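Local coordinates for protein yeast glycogen phosphorylase (Saccharomyces cerevisiae, PDB 1YGP) that belongs to the carbohydrate phosphorylase family of the GT-B clan and carries a bound pyridoxal-5'-phosphate, at residues A530-E535 / K561-K566. Numbering follows the deposited sequence.
Sequences AKLISE and KEFLKK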
loop_
_atom_site.group_PDB
_atom_site.type_symbol
_atom_site.label_atom_id
_atom_site.label_comp_id
_atom_site.label_asym_id
_atom_site.label_seq_id
_atom_site.Cartn_x
_atom_site.Cartn_y
_atom_site.Cartn_z
ATOM N N ALA A 530 34.316 16.320 7.294
ATOM C CA ALA A 530 34.110 17.127 6.091
ATOM C C ALA A 530 34.294 18.621 6.343
ATOM O O ALA A 530 34.778 19.363 5.480
ATOM C CB ALA A 530 32.718 16.927 5.541
ATOM N N LYS A 531 33.945 19.074 7.552
ATOM C CA LYS A 531 34.141 20.452 7.952
ATOM C C LYS A 531 35.640 20.636 8.171
ATOM O O LYS A 531 36.180 21.587 7.603
ATOM C CB LYS A 531 33.401 20.774 9.261
ATOM N N LEU A 532 36.364 19.746 8.877
ATOM C CA LEU A 532 37.793 19.891 9.137
ATOM C C LEU A 532 38.583 20.114 7.875
ATOM O O LEU A 532 39.398 21.034 7.845
ATOM C CB LEU A 532 38.389 18.656 9.831
ATOM C CG LEU A 532 39.885 18.604 10.235
ATOM C CD1 LEU A 532 40.291 19.813 11.056
ATOM C CD2 LEU A 532 40.116 17.385 11.100
ATOM N N ILE A 533 38.313 19.301 6.849
ATOM C CA ILE A 533 38.963 19.403 5.547
ATOM C C ILE A 533 38.573 20.717 4.887
ATOM O O ILE A 533 39.452 21.425 4.393
ATOM C CB ILE A 533 38.542 18.181 4.701
ATOM C CG1 ILE A 533 39.253 16.982 5.248
ATOM C CG2 ILE A 533 38.899 18.330 3.237
ATOM C CD1 ILE A 533 38.771 15.677 4.608
ATOM N N SER A 534 37.296 21.110 4.880
ATOM C CA SER A 534 36.910 22.365 4.250
ATOM C C SER A 534 37.564 23.525 4.981
ATOM O O SER A 534 37.864 24.552 4.373
ATOM C CB SER A 534 35.409 22.574 4.294
ATOM N N GLU A 535 37.833 23.371 6.272
ATOM C CA GLU A 535 38.545 24.359 7.052
ATOM C C GLU A 535 40.025 24.331 6.681
ATOM O O GLU A 535 40.531 25.315 6.143
ATOM C CB GLU A 535 38.394 24.050 8.519
ATOM C CG GLU A 535 37.880 25.208 9.335
ATOM C CD GLU A 535 36.819 24.752 10.326
ATOM O OE1 GLU A 535 37.136 24.042 11.286
ATOM O OE2 GLU A 535 35.659 25.101 10.118
ATOM N N LYS A 561 51.187 18.776 14.971
ATOM C CA LYS A 561 50.462 18.677 16.228
ATOM C C LYS A 561 49.037 19.185 16.445
ATOM O O LYS A 561 48.182 18.375 16.815
ATOM C CB LYS A 561 51.334 19.305 17.310
ATOM N N GLU A 562 48.702 20.461 16.228
ATOM C CA GLU A 562 47.334 20.928 16.440
ATOM C C GLU A 562 46.377 20.233 15.467
ATOM O O GLU A 562 45.275 19.815 15.839
ATOM C CB GLU A 562 47.242 22.431 16.215
ATOM N N PHE A 563 46.842 20.026 14.224
ATOM C CA PHE A 563 46.059 19.358 13.200
ATOM C C PHE A 563 45.770 17.944 13.656
ATOM O O PHE A 563 44.608 17.537 13.677
ATOM C CB PHE A 563 46.814 19.302 11.879
ATOM C CG PHE A 563 46.001 18.704 10.745
ATOM C CD1 PHE A 563 44.953 19.422 10.189
ATOM C CD2 PHE A 563 46.319 17.437 10.259
ATOM C CE1 PHE A 563 44.229 18.868 9.145
ATOM C CE2 PHE A 563 45.583 16.896 9.212
ATOM C CZ PHE A 563 44.537 17.614 8.655
ATOM N N LEU A 564 46.809 17.207 14.059
ATOM C CA LEU A 564 46.617 15.859 14.552
ATOM C C LEU A 564 45.674 15.843 15.746
ATOM O O LEU A 564 44.816 14.956 15.834
ATOM C CB LEU A 564 47.983 15.272 14.901
ATOM C CG LEU A 564 48.625 14.251 13.935
ATOM C CD1 LEU A 564 48.222 14.479 12.486
ATOM C CD2 LEU A 564 50.126 14.386 14.042
ATOM N N LYS A 565 45.725 16.839 16.635
ATOM C CA LYS A 565 44.808 16.871 17.764
ATOM C C LYS A 565 43.385 16.985 17.241
ATOM O O LYS A 565 42.479 16.263 17.678
ATOM C CB LYS A 565 45.071 18.065 18.660
ATOM N N LYS A 566 43.225 17.830 16.221
ATOM C CA LYS A 566 41.947 18.074 15.606
ATOM C C LYS A 566 41.384 16.810 14.966
ATOM O O LYS A 566 40.223 16.429 15.190
ATOM C CB LYS A 566 42.147 19.166 14.593
ATOM C CG LYS A 566 41.521 20.471 15.012
ATOM C CD LYS A 566 42.233 21.070 16.206
ATOM C CE LYS A 566 42.677 22.482 15.876
ATOM N NZ LYS A 566 43.637 22.471 14.788
#
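Phe563, in the first turn of helix 562-584, meets Leu532 of helix 527-536 through a ring atom: CE1 lies 4.5 Å from Leu532 CD1, a loose apolar approach in which the methyl comes at the ring obliquely. With CG anti to the backbone N (chi1 -176°), the phenyl group reaches nearer to the other helix than its CB direction alone would bring it. Val850 of helix 842-856 and Leu554 also touch this ring, and Trp567 meets it with the two planes about 40° apart. One turn on, Lys566 offers the aliphatic base of its chain, its CB standing 4.0 Å from Leu532 CD1. The other branch of the leucine is turned to the backbone, with CD2 4.1 Å from Lys566 C, and the two side chains cross at about a right angle. CB and CG do the touching, while the amine end leads away from Leu532; NZ makes a weak hydrogen bond, 3.3 Å long, to Glu562 O in its own helix. No hydrogen bond links the segments, whose nearest CA atoms, those of Leu532 and Lys566, are 7.9 Å apart. Leu532 also touches Trp567 and Val570 farther along helix 562-584. This is a small helix-helix contact built on one leucine, its centre about 31 Å from the centre of the chain, in the helical periphery of a GT-B phosphorylase fold.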